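Local coordinates for protein putative glycoside hydrolase (Bacteroides thetaiotaomicron VPI-5482, PDB 3HBZ) that binds calcium and sodium ions and may play a role in carbohydrate metabolism, perhaps as a glycoside hydrolase, at residues D240-M245 / N259-P264; M173-A178 / D319-A324; T41-L46 / V91-L96; S233-I238 / S315-H320. All blocks are in the same frame, centred on the assembly; numbering follows the deposited sequence. Where two conformers were deposited one is given.

Contact 1: D240-M245 / N259-P264; sequences DIYAIM and NAFTSP
F261 brings the edge of its ring onto the face of Y242, an edge-to-face aromatic pair with centroids 4.5 Å apart and planes at 53°. One atom does most of the touching: CZ of F261 stands over the centre of the tyrosine ring, 3.3 Å above its plane. CG of F261 is anti to its carbonyl carbon (chi1 -62°), and from there the ring reaches across to the strand. Aliphatic packing continues beside the pair. CD1 of I244 lies 4.3 Å from CB of A260, and CG2 of I244 is 3.6 Å from the carbonyl O of A260; a residue as small as alanine lets the loop backbone come this near. No hydrogen bond crosses the contact; its polar groups are engaged around it. D240 holds R271 in a salt bridge, and R271 in turn makes a cation-pi contact with F261. Within the loop, N259 O accepts from both T262 N and S263 N, which keeps the turn compact. The strand's other face carries I241 and A243, which pack on strand 281-290. This is a long hairpin connection folded back over its own first strand, 240-247, before entering the antiparallel partner 266-271, in a domain assigned to the galactose-binding-like clan.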
loop_
_atom_site.group_PDB
_atom_site.type_symbol
_atom_site.label_atom_id
_atom_site.label_comp_id
_atom_site.label_asym_id
_atom_site.label_seq_id
_atom_site.Cartn_x
_atom_site.Cartn_y
_atom_site.Cartn_z
ATOM N N ASP A 240 -10.839 -5.309 -10.452
ATOM C CA ASP A 240 -10.913 -6.273 -9.338
ATOM C C ASP A 240 -10.963 -5.492 -8.039
ATOM O O ASP A 240 -10.355 -4.404 -7.900
ATOM C CB ASP A 240 -9.724 -7.235 -9.355
ATOM C CG ASP A 240 -10.004 -8.567 -8.669
ATOM O OD1 ASP A 240 -11.113 -8.836 -8.147
ATOM O OD2 ASP A 240 -9.067 -9.360 -8.653
ATOM N N ILE A 241 -11.749 -6.024 -7.110
ATOM C CA ILE A 241 -11.885 -5.490 -5.776
ATOM C C ILE A 241 -11.946 -6.694 -4.844
ATOM O O ILE A 241 -12.794 -7.566 -5.024
ATOM C CB ILE A 241 -13.214 -4.675 -5.620
ATOM C CG1 ILE A 241 -13.291 -3.568 -6.675
ATOM C CG2 ILE A 241 -13.335 -4.153 -4.152
ATOM C CD1 ILE A 241 -14.627 -2.768 -6.772
ATOM N N TYR A 242 -11.027 -6.771 -3.893
ATOM C CA TYR A 242 -10.956 -7.915 -3.047
ATOM C C TYR A 242 -10.333 -7.579 -1.705
ATOM O O TYR A 242 -9.800 -6.472 -1.520
ATOM C CB TYR A 242 -10.256 -9.047 -3.767
ATOM C CG TYR A 242 -8.798 -8.853 -4.132
ATOM C CD1 TYR A 242 -7.784 -9.279 -3.273
ATOM C CD2 TYR A 242 -8.437 -8.315 -5.339
ATOM C CE1 TYR A 242 -6.424 -9.174 -3.623
ATOM C CE2 TYR A 242 -7.060 -8.150 -5.698
ATOM C CZ TYR A 242 -6.067 -8.608 -4.839
ATOM O OH TYR A 242 -4.726 -8.504 -5.182
ATOM N N ALA A 243 -10.458 -8.514 -0.763
ATOM C CA ALA A 243 -9.852 -8.417 0.559
ATOM C C ALA A 243 -9.474 -9.818 1.002
ATOM O O ALA A 243 -10.113 -10.805 0.592
ATOM C CB ALA A 243 -10.803 -7.751 1.588
ATOM N N ILE A 244 -8.388 -9.908 1.767
ATOM C CA ILE A 244 -7.885 -11.190 2.279
ATOM C C ILE A 244 -7.549 -11.022 3.767
ATOM O O ILE A 244 -7.260 -9.927 4.235
ATOM C CB ILE A 244 -6.676 -11.691 1.495
ATOM C CG1 ILE A 244 -5.539 -10.641 1.505
ATOM C CG2 ILE A 244 -7.055 -12.002 0.061
ATOM C CD1 ILE A 244 -4.264 -11.061 0.719
HETATM N N MSE A 245 -7.677 -12.110 4.499
HETATM C CA MSE A 245 -7.226 -12.239 5.875
HETATM C C MSE A 245 -6.329 -13.473 5.894
HETATM O O MSE A 245 -6.708 -14.550 5.373
HETATM C CB MSE A 245 -8.383 -12.467 6.795
HETATM C CG MSE A 245 -8.003 -12.319 8.251
HETATM SE SE MSE A 245 -9.474 -12.763 9.337
HETATM C CE MSE A 245 -8.751 -12.112 11.050
ATOM N N ASN A 259 0.956 -14.601 -4.254
ATOM C CA ASN A 259 0.242 -15.568 -3.414
ATOM C C ASN A 259 -0.962 -15.056 -2.649
ATOM O O ASN A 259 -1.448 -15.708 -1.689
ATOM C CB ASN A 259 1.228 -16.219 -2.447
ATOM C CG ASN A 259 1.859 -15.231 -1.511
ATOM O OD1 ASN A 259 1.453 -14.076 -1.425
ATOM N ND2 ASN A 259 2.902 -15.659 -0.841
ATOM N N ALA A 260 -1.465 -13.925 -3.084
ATOM C CA ALA A 260 -2.625 -13.289 -2.461
ATOM C C ALA A 260 -3.832 -14.226 -2.339
ATOM O O ALA A 260 -4.602 -14.160 -1.347
ATOM C CB ALA A 260 -3.012 -12.028 -3.266
ATOM N N PHE A 261 -4.036 -15.080 -3.352
ATOM C CA PHE A 261 -5.211 -15.960 -3.355
ATOM C C PHE A 261 -4.860 -17.419 -3.114
ATOM O O PHE A 261 -5.737 -18.248 -3.087
ATOM C CB PHE A 261 -5.984 -15.851 -4.687
ATOM C CG PHE A 261 -6.534 -14.472 -4.960
ATOM C CD1 PHE A 261 -7.409 -13.883 -4.057
ATOM C CD2 PHE A 261 -6.165 -13.769 -6.099
ATOM C CE1 PHE A 261 -7.948 -12.623 -4.296
ATOM C CE2 PHE A 261 -6.674 -12.509 -6.357
ATOM C CZ PHE A 261 -7.575 -11.919 -5.427
ATOM N N THR A 262 -3.587 -17.741 -2.946
ATOM C CA THR A 262 -3.201 -19.146 -2.885
ATOM C C THR A 262 -2.381 -19.512 -1.654
ATOM O O THR A 262 -2.160 -20.671 -1.435
ATOM C CB THR A 262 -2.362 -19.522 -4.127
ATOM O OG1 THR A 262 -1.218 -18.656 -4.183
ATOM C CG2 THR A 262 -3.207 -19.408 -5.442
ATOM N N SER A 263 -1.875 -18.552 -0.875
ATOM C CA SER A 263 -1.047 -18.908 0.278
ATOM C C SER A 263 -1.774 -19.823 1.253
ATOM O O SER A 263 -2.900 -19.561 1.602
ATOM C CB SER A 263 -0.631 -17.665 1.058
ATOM O OG SER A 263 0.015 -18.057 2.271
ATOM N N PRO A 264 -1.112 -20.879 1.730
ATOM C CA PRO A 264 -1.789 -21.726 2.731
ATOM C C PRO A 264 -2.071 -20.971 4.033
ATOM O O PRO A 264 -2.830 -21.449 4.851
ATOM C CB PRO A 264 -0.802 -22.884 2.992
ATOM C CG PRO A 264 0.345 -22.687 2.075
ATOM C CD PRO A 264 0.212 -21.390 1.316
#

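Contact 2: M173-A178 / D319-A324; sequences MGMPIA and DHFNGA
Where helix 167-172 ends in a Schellman motif at G174 and the chain turns into strand 177-183, the ring of F321 packs against G174, M175, P176 and I177. M175, a selenomethionine here, supplies a CH-pi contact: its CA lies 3.9 Å from the centroid of the F321 ring, 17° off the ring normal. Its CG meets the ring tip, 3.5 Å from CZ of F321. The carbonyl O of G174 sits over the same face, offset toward the rim, while I177 O approaches the ring edge in plane, 3.4 Å from CD1 of F321. P176 crosses at about a right angle, its CD 3.7 Å from CB of F321. Beyond the ring, CD1 of I177 comes within 3.7 Å of the backbone N of G323, a place suited to glycine because a CB there would crowd that methyl. Backbone bonds from F321 to G228 and from G323 to T226 fix the loop. An alanine in place of F321 would probably open a gap beneath M175 and leave its CA and CG without their aromatic partner. With no hydrogen bond across, adhesion rests on dispersion and on the weakly positive ring rim, which is likely to welcome the oxygen of I177.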
loop_
_atom_site.group_PDB
_atom_site.type_symbol
_atom_site.label_atom_id
_atom_site.label_comp_id
_atom_site.label_asym_id
_atom_site.label_seq_id
_atom_site.Cartn_x
_atom_site.Cartn_y
_atom_site.Cartn_z
HETATM N N MSE A 173 11.343 -3.322 -20.325
HETATM C CA MSE A 173 11.444 -4.157 -19.125
HETATM C C MSE A 173 10.392 -5.275 -19.146
HETATM O O MSE A 173 10.254 -6.030 -18.170
HETATM C CB MSE A 173 11.265 -3.323 -17.835
HETATM C CG MSE A 173 12.317 -2.240 -17.613
HETATM SE SE MSE A 173 14.106 -2.941 -17.558
HETATM C CE MSE A 173 13.929 -3.924 -15.912
ATOM N N GLY A 174 9.609 -5.374 -20.214
ATOM C CA GLY A 174 8.557 -6.392 -20.266
ATOM C C GLY A 174 7.367 -6.003 -19.420
ATOM O O GLY A 174 6.597 -6.868 -19.045
HETATM N N MSE A 175 7.249 -4.704 -19.086
HETATM C CA MSE A 175 6.168 -4.172 -18.257
HETATM C C MSE A 175 5.421 -3.023 -18.979
HETATM O O MSE A 175 5.515 -1.885 -18.573
HETATM C CB MSE A 175 6.799 -3.695 -16.949
HETATM C CG MSE A 175 7.471 -4.817 -16.150
HETATM SE SE MSE A 175 8.398 -4.154 -14.566
HETATM C CE MSE A 175 6.867 -3.316 -13.664
ATOM N N PRO A 176 4.677 -3.336 -20.056
ATOM C CA PRO A 176 4.170 -2.279 -20.970
ATOM C C PRO A 176 2.998 -1.439 -20.466
ATOM O O PRO A 176 2.755 -0.358 -21.007
ATOM C CB PRO A 176 3.789 -3.046 -22.235
ATOM C CG PRO A 176 3.493 -4.497 -21.728
ATOM C CD PRO A 176 4.341 -4.699 -20.506
ATOM N N ILE A 177 2.333 -1.860 -19.410
ATOM C CA ILE A 177 1.231 -1.091 -18.832
ATOM C C ILE A 177 1.331 -1.150 -17.319
ATOM O O ILE A 177 2.063 -1.988 -16.775
ATOM C CB ILE A 177 -0.158 -1.615 -19.273
ATOM C CG1 ILE A 177 -0.381 -3.027 -18.749
ATOM C CG2 ILE A 177 -0.367 -1.520 -20.862
ATOM C CD1 ILE A 177 -1.846 -3.562 -18.945
ATOM N N ALA A 178 0.640 -0.224 -16.650
ATOM C CA ALA A 178 0.594 -0.148 -15.207
ATOM C C ALA A 178 -0.852 0.040 -14.754
ATOM O O ALA A 178 -1.465 1.087 -15.011
ATOM C CB ALA A 178 1.466 1.086 -14.710
ATOM N N ASP A 319 -1.499 -6.807 -13.216
ATOM C CA ASP A 319 -0.278 -7.190 -12.552
ATOM C C ASP A 319 0.582 -8.158 -13.383
ATOM O O ASP A 319 1.787 -8.286 -13.138
ATOM C CB ASP A 319 -0.584 -7.724 -11.125
ATOM C CG ASP A 319 -1.416 -9.010 -11.109
ATOM O OD1 ASP A 319 -1.789 -9.526 -12.182
ATOM O OD2 ASP A 319 -1.697 -9.500 -9.978
ATOM N N HIS A 320 -0.045 -8.824 -14.358
ATOM C CA HIS A 320 0.649 -9.589 -15.385
ATOM C C HIS A 320 0.628 -8.870 -16.762
ATOM O O HIS A 320 0.762 -9.516 -17.780
ATOM C CB HIS A 320 -0.002 -10.981 -15.521
ATOM C CG HIS A 320 0.245 -11.869 -14.346
ATOM N ND1 HIS A 320 -0.398 -11.700 -13.130
ATOM C CD2 HIS A 320 1.135 -12.877 -14.162
ATOM C CE1 HIS A 320 0.036 -12.615 -12.271
ATOM N NE2 HIS A 320 0.977 -13.327 -12.866
ATOM N N PHE A 321 0.399 -7.557 -16.778
ATOM C CA PHE A 321 0.408 -6.752 -18.014
ATOM C C PHE A 321 -0.650 -7.119 -19.048
ATOM O O PHE A 321 -0.468 -6.952 -20.237
ATOM C CB PHE A 321 1.863 -6.664 -18.557
ATOM C CG PHE A 321 2.842 -6.477 -17.430
ATOM C CD1 PHE A 321 2.857 -5.290 -16.727
ATOM C CD2 PHE A 321 3.571 -7.553 -16.932
ATOM C CE1 PHE A 321 3.656 -5.154 -15.587
ATOM C CE2 PHE A 321 4.319 -7.428 -15.779
ATOM C CZ PHE A 321 4.399 -6.234 -15.133
ATOM N N ASN A 322 -1.784 -7.587 -18.561
ATOM C CA ASN A 322 -2.936 -7.815 -19.393
ATOM C C ASN A 322 -4.034 -6.868 -18.998
ATOM O O ASN A 322 -4.537 -6.918 -17.864
ATOM C CB ASN A 322 -3.381 -9.260 -19.244
ATOM C CG ASN A 322 -2.290 -10.213 -19.614
ATOM O OD1 ASN A 322 -1.401 -9.877 -20.385
ATOM N ND2 ASN A 322 -2.337 -11.403 -19.062
ATOM N N GLY A 323 -4.453 -6.027 -19.931
ATOM C CA GLY A 323 -5.374 -4.934 -19.564
ATOM C C GLY A 323 -5.513 -3.921 -20.662
ATOM O O GLY A 323 -4.863 -4.038 -21.681
ATOM N N ALA A 324 -6.350 -2.918 -20.453
ATOM C CA ALA A 324 -6.502 -1.859 -21.455
ATOM C C ALA A 324 -6.068 -0.515 -20.893
ATOM O O ALA A 324 -6.550 -0.074 -19.835
ATOM C CB ALA A 324 -7.946 -1.802 -21.947
#

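Contact 3: T41-L46 / V91-L96; sequences TDISSL and VIDTEL. With ACT (acetate ion), chain H.
I43 and V91 slide past each other in opposite directions, CG2 of the isoleucine 3.8 Å from CG1 of the valine. The other branch of V91 is used too: its CG2 meets CD1 of L46 at 3.9 Å, so both methyls of this beta-branched residue press into the loop. With CG1 anti to the backbone N (chi1 173°) and CG2 anti to the carbonyl carbon, one methyl meets I43 and the other L46. The far end of I43 turns to D93, crossing it at about a right angle, with CD1 3.6 Å from OD2. An alanine at I43 would probably leave CG1 of V91 with L46 alone of its two loop partners and uncover the side of the D93 carboxylate that CD1 lay against. That carboxylate is occupied at both oxygens: a water donates to OD2 of D93 at 2.9 Å and to the carbonyl O of T41, tying loop to strand end, while OD1 forms a salt bridge with K121. V91 belongs to strand 84-92, a central strand of the five-stranded mixed sheet formed by the N-terminal part of the chain, and the loop 41-46 covers its end between strands 32-36 and 49-52. The loop's shape is set locally by an Asx turn, S44 N donating to OD1 of D42 at 3.0 Å, and by the hydroxyl of T41, bonded to G38 O. Backbone bonds from I43 to F68 and from L46 to R66 anchor it further out. Past D93 the chain leaves the sheet toward strand 121-125, which T94 and L96 touch.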
loop_
_atom_site.group_PDB
_atom_site.type_symbol
_atom_site.label_atom_id
_atom_site.label_comp_id
_atom_site.label_asym_id
_atom_site.label_seq_id
_atom_site.Cartn_x
_atom_site.Cartn_y
_atom_site.Cartn_z
ATOM N N THR A 41 0.163 0.767 23.844
ATOM C CA THR A 41 1.606 1.025 24.049
ATOM C C THR A 41 1.785 2.493 24.380
ATOM O O THR A 41 1.108 3.330 23.807
ATOM C CB THR A 41 2.417 0.712 22.778
ATOM O OG1 THR A 41 2.056 -0.591 22.333
ATOM C CG2 THR A 41 3.944 0.775 23.001
ATOM N N ASP A 42 2.675 2.793 25.323
ATOM C CA ASP A 42 3.043 4.166 25.643
ATOM C C ASP A 42 3.964 4.700 24.550
ATOM O O ASP A 42 5.063 4.156 24.318
ATOM C CB ASP A 42 3.743 4.224 27.010
ATOM C CG ASP A 42 3.803 5.640 27.593
ATOM O OD1 ASP A 42 4.159 6.588 26.854
ATOM O OD2 ASP A 42 3.509 5.797 28.802
ATOM N N ILE A 43 3.526 5.751 23.863
ATOM C CA ILE A 43 4.348 6.309 22.790
ATOM C C ILE A 43 5.017 7.668 23.120
ATOM O O ILE A 43 5.616 8.285 22.223
ATOM C CB ILE A 43 3.561 6.384 21.476
ATOM C CG1 ILE A 43 2.418 7.391 21.566
ATOM C CG2 ILE A 43 3.051 4.977 21.109
ATOM C CD1 ILE A 43 1.652 7.587 20.284
ATOM N N SER A 44 4.940 8.090 24.397
ATOM C CA SER A 44 5.478 9.375 24.870
ATOM C C SER A 44 6.988 9.399 24.945
ATOM O O SER A 44 7.571 10.462 25.108
ATOM C CB SER A 44 4.976 9.712 26.292
ATOM O OG SER A 44 3.577 9.890 26.343
ATOM N N SER A 45 7.626 8.237 24.895
ATOM C CA SER A 45 9.050 8.176 25.109
ATOM C C SER A 45 9.689 6.965 24.458
ATOM O O SER A 45 10.462 6.245 25.087
ATOM C CB SER A 45 9.330 8.162 26.615
ATOM O OG SER A 45 10.709 8.308 26.849
ATOM N N LEU A 46 9.429 6.785 23.180
ATOM C CA LEU A 46 10.026 5.697 22.413
ATOM C C LEU A 46 11.371 6.135 21.854
ATOM O O LEU A 46 11.593 7.319 21.563
ATOM C CB LEU A 46 9.088 5.300 21.283
ATOM C CG LEU A 46 7.710 4.795 21.692
ATOM C CD1 LEU A 46 6.789 4.678 20.458
ATOM C CD2 LEU A 46 7.822 3.456 22.431
ATOM N N VAL A 91 4.637 6.925 14.531
ATOM C CA VAL A 91 4.228 5.708 15.239
ATOM C C VAL A 91 2.706 5.588 15.182
ATOM O O VAL A 91 2.003 6.529 15.509
ATOM C CB VAL A 91 4.701 5.707 16.721
ATOM C CG1 VAL A 91 4.116 4.494 17.479
ATOM C CG2 VAL A 91 6.243 5.647 16.762
ATOM N N ILE A 92 2.235 4.432 14.738
ATOM C CA ILE A 92 0.814 4.111 14.660
ATOM C C ILE A 92 0.521 3.188 15.833
ATOM O O ILE A 92 1.065 2.086 15.904
ATOM C CB ILE A 92 0.474 3.353 13.350
ATOM C CG1 ILE A 92 0.979 4.100 12.098
ATOM C CG2 ILE A 92 -0.997 3.099 13.268
ATOM C CD1 ILE A 92 0.338 5.405 11.931
ATOM N N ASP A 93 -0.289 3.652 16.768
ATOM C CA ASP A 93 -0.624 2.866 17.962
ATOM C C ASP A 93 -2.120 2.564 18.062
ATOM O O ASP A 93 -2.623 2.331 19.152
ATOM C CB ASP A 93 -0.179 3.607 19.247
ATOM C CG ASP A 93 -0.933 4.915 19.454
ATOM O OD1 ASP A 93 -1.368 5.509 18.441
ATOM O OD2 ASP A 93 -1.095 5.344 20.613
ATOM N N THR A 94 -2.810 2.577 16.933
ATOM C CA THR A 94 -4.247 2.411 16.894
ATOM C C THR A 94 -4.582 1.180 16.050
ATOM O O THR A 94 -3.737 0.636 15.370
ATOM C CB THR A 94 -4.936 3.652 16.270
ATOM O OG1 THR A 94 -4.268 3.992 15.058
ATOM C CG2 THR A 94 -4.873 4.821 17.232
ATOM N N GLU A 95 -5.819 0.731 16.138
ATOM C CA GLU A 95 -6.258 -0.406 15.360
ATOM C C GLU A 95 -6.536 0.037 13.917
ATOM O O GLU A 95 -6.725 1.209 13.656
ATOM C CB GLU A 95 -7.444 -1.084 16.054
ATOM C CG GLU A 95 -8.726 -0.294 16.158
ATOM C CD GLU A 95 -9.786 -0.964 17.079
ATOM O OE1 GLU A 95 -9.432 -1.860 17.892
ATOM O OE2 GLU A 95 -10.969 -0.567 16.991
ATOM N N LEU A 96 -6.471 -0.895 12.967
ATOM C CA LEU A 96 -6.622 -0.554 11.551
ATOM C C LEU A 96 -7.887 0.295 11.324
ATOM O O LEU A 96 -8.924 0.012 11.894
ATOM C CB LEU A 96 -6.717 -1.856 10.752
ATOM C CG LEU A 96 -6.289 -1.836 9.308
ATOM C CD1 LEU A 96 -4.846 -1.279 9.148
ATOM C CD2 LEU A 96 -6.433 -3.250 8.691
HETATM C C ACT H . -7.696 -3.495 14.327
HETATM O O ACT H . -7.800 -4.511 14.920
HETATM O OXT ACT H . -6.446 -3.329 14.151
HETATM C CH3 ACT H . -8.937 -2.654 13.863
HETATM O O HOH W 1 -1.125 3.326 22.709
#

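Contact 4: S233-I238 / S315-H320; sequences SGKRDI and SLEGDH
K235, D237 and I238 meet S315, L316 and E317 in a largely polar contact between two loops, one leading into strand 240-247 and the other leaving its antiparallel neighbour 306-313. At the outer end K235 and E317 form a salt bridge, NZ to OE2 at 2.6 Å, using the syn lone pair of the carboxylate. The lysine chain is extended beyond CG and crosses the glutamate at about a right angle; its long reach suits a residue whose backbone lies well back from the partner loop. OE1 of E317 is taken by ND2 of N322. D237 is engaged through both oxygens. The hydroxyl of S315 donates to the syn lone pair of D237 OD2 at 2.6 Å, and A324 N and the hydroxyl of S327 also bond to this buried oxygen. OD1 of D237 receives a water that in turn accepts from E317 N, and I238 N adds a weak bond. The backbone bond L316 N to I238 O, 2.9 Å long, carries the pairing of the two strands on into the loops. L316 is itself the second residue of a type I beta turn, S315 to G318, closed by G318 N to S315 O at 2.8 Å; a side chain at G318 would be crowded by CB of S315. Beside this, CG2 of I238 lies 3.9 Å from CB of L316, the two side chains side by side and pointing the same way. S315 OG is also bonded to T163 OG1, reaching toward strand 158-165, and Y219 of strand 210-220 packs on D237 and I238.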
loop_
_atom_site.group_PDB
_atom_site.type_symbol
_atom_site.label_atom_id
_atom_site.label_comp_id
_atom_site.label_asym_id
_atom_site.label_seq_id
_atom_site.Cartn_x
_atom_site.Cartn_y
_atom_site.Cartn_z
ATOM N N SER A 233 -8.421 -9.069 -29.560
ATOM C CA SER A 233 -9.726 -8.625 -30.066
ATOM C C SER A 233 -10.926 -9.127 -29.260
ATOM O O SER A 233 -11.961 -8.451 -29.185
ATOM C CB SER A 233 -9.889 -9.091 -31.517
ATOM O OG SER A 233 -9.735 -10.500 -31.608
ATOM N N GLY A 234 -10.817 -10.316 -28.672
ATOM C CA GLY A 234 -11.995 -10.903 -28.008
ATOM C C GLY A 234 -12.279 -10.471 -26.573
ATOM O O GLY A 234 -13.154 -11.054 -25.921
ATOM N N LYS A 235 -11.567 -9.454 -26.072
ATOM C CA LYS A 235 -11.484 -9.261 -24.622
ATOM C C LYS A 235 -11.852 -7.841 -24.194
ATOM O O LYS A 235 -11.559 -6.886 -24.887
ATOM C CB LYS A 235 -10.092 -9.680 -24.117
ATOM C CG LYS A 235 -10.166 -10.581 -22.862
ATOM C CD LYS A 235 -8.828 -11.213 -22.436
ATOM C CE LYS A 235 -8.915 -11.725 -20.980
ATOM N NZ LYS A 235 -7.578 -12.021 -20.375
ATOM N N ARG A 236 -12.556 -7.721 -23.073
ATOM C CA ARG A 236 -12.876 -6.414 -22.505
ATOM C C ARG A 236 -12.292 -6.374 -21.086
ATOM O O ARG A 236 -12.330 -7.368 -20.381
ATOM C CB ARG A 236 -14.365 -6.182 -22.547
ATOM C CG ARG A 236 -14.776 -4.745 -22.384
ATOM C CD ARG A 236 -15.009 -3.961 -23.707
ATOM N NE ARG A 236 -15.462 -2.625 -23.311
ATOM C CZ ARG A 236 -15.024 -1.444 -23.754
ATOM N NH1 ARG A 236 -14.143 -1.313 -24.738
ATOM N NH2 ARG A 236 -15.523 -0.349 -23.202
ATOM N N ASP A 237 -11.658 -5.264 -20.704
ATOM C CA ASP A 237 -11.011 -5.200 -19.404
ATOM C C ASP A 237 -12.081 -5.188 -18.300
ATOM O O ASP A 237 -13.263 -4.903 -18.569
ATOM C CB ASP A 237 -10.129 -3.940 -19.334
ATOM C CG ASP A 237 -8.963 -4.046 -18.350
ATOM O OD1 ASP A 237 -8.782 -5.094 -17.658
ATOM O OD2 ASP A 237 -8.212 -3.029 -18.261
ATOM N N ILE A 238 -11.680 -5.550 -17.081
ATOM C CA ILE A 238 -12.553 -5.434 -15.915
ATOM C C ILE A 238 -11.674 -5.138 -14.719
ATOM O O ILE A 238 -10.488 -5.474 -14.718
ATOM C CB ILE A 238 -13.442 -6.723 -15.694
ATOM C CG1 ILE A 238 -14.667 -6.454 -14.797
ATOM C CG2 ILE A 238 -12.571 -7.929 -15.151
ATOM C CD1 ILE A 238 -15.610 -5.268 -15.251
ATOM N N SER A 315 -7.444 -2.962 -13.503
ATOM C CA SER A 315 -7.239 -4.040 -14.491
ATOM C C SER A 315 -6.943 -5.358 -13.753
ATOM O O SER A 315 -5.898 -5.536 -13.150
ATOM C CB SER A 315 -6.088 -3.711 -15.430
ATOM O OG SER A 315 -6.435 -2.703 -16.362
ATOM N N LEU A 316 -7.901 -6.265 -13.810
ATOM C CA LEU A 316 -7.886 -7.487 -13.061
ATOM C C LEU A 316 -6.581 -8.253 -13.250
ATOM O O LEU A 316 -6.069 -8.792 -12.291
ATOM C CB LEU A 316 -9.068 -8.373 -13.447
ATOM C CG LEU A 316 -9.182 -9.600 -12.485
ATOM C CD1 LEU A 316 -10.586 -9.900 -11.991
ATOM C CD2 LEU A 316 -8.572 -10.811 -13.118
ATOM N N GLU A 317 -6.074 -8.323 -14.476
ATOM C CA GLU A 317 -4.817 -9.007 -14.742
ATOM C C GLU A 317 -3.702 -8.026 -15.084
ATOM O O GLU A 317 -2.698 -8.360 -15.794
ATOM C CB GLU A 317 -4.980 -9.907 -15.945
ATOM C CG GLU A 317 -5.940 -11.011 -15.785
ATOM C CD GLU A 317 -5.973 -11.809 -17.082
ATOM O OE1 GLU A 317 -4.930 -12.413 -17.403
ATOM O OE2 GLU A 317 -7.000 -11.742 -17.805
ATOM N N GLY A 318 -3.869 -6.804 -14.637
ATOM C CA GLY A 318 -2.845 -5.796 -14.922
ATOM C C GLY A 318 -1.501 -6.070 -14.318
ATOM O O GLY A 318 -0.482 -5.636 -14.851
ATOM N N ASP A 319 -1.499 -6.807 -13.216
ATOM C CA ASP A 319 -0.278 -7.190 -12.552
ATOM C C ASP A 319 0.582 -8.158 -13.383
ATOM O O ASP A 319 1.787 -8.286 -13.138
ATOM C CB ASP A 319 -0.584 -7.724 -11.125
ATOM C CG ASP A 319 -1.416 -9.010 -11.109
ATOM O OD1 ASP A 319 -1.789 -9.526 -12.182
ATOM O OD2 ASP A 319 -1.697 -9.500 -9.978
ATOM N N HIS A 320 -0.045 -8.824 -14.358
ATOM C CA HIS A 320 0.649 -9.589 -15.385
ATOM C C HIS A 320 0.628 -8.870 -16.762
ATOM O O HIS A 320 0.762 -9.516 -17.780
ATOM C CB HIS A 320 -0.002 -10.981 -15.521
ATOM C CG HIS A 320 0.245 -11.869 -14.346
ATOM N ND1 HIS A 320 -0.398 -11.700 -13.130
ATOM C CD2 HIS A 320 1.135 -12.877 -14.162
ATOM C CE1 HIS A 320 0.036 -12.615 -12.271
ATOM N NE2 HIS A 320 0.977 -13.327 -12.866
HETATM O O HOH W 2 -7.111 -7.058 -16.919
#

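Overall arrangement
Along the chain contact 3 comes first, joining residues before 100, in the mixed N-terminal sheet; it lies about 39 to 41 Å between centres from contacts 2 and 4, on the opposite side of the chain's centre. The other three fall within the carbohydrate metabolism domain. Contacts 2 and 4 share D319 and H320, with centres about 10 Å apart, so residues 315-324 link the turn before strand 177-183 to the loop before strand 240-247. Contact 1, enclosed within the spans of both, sits about 18 Å from contact 4 yet touches it where D240 packs on L316. Packing in this domain thus runs continuously from hairpin to loops.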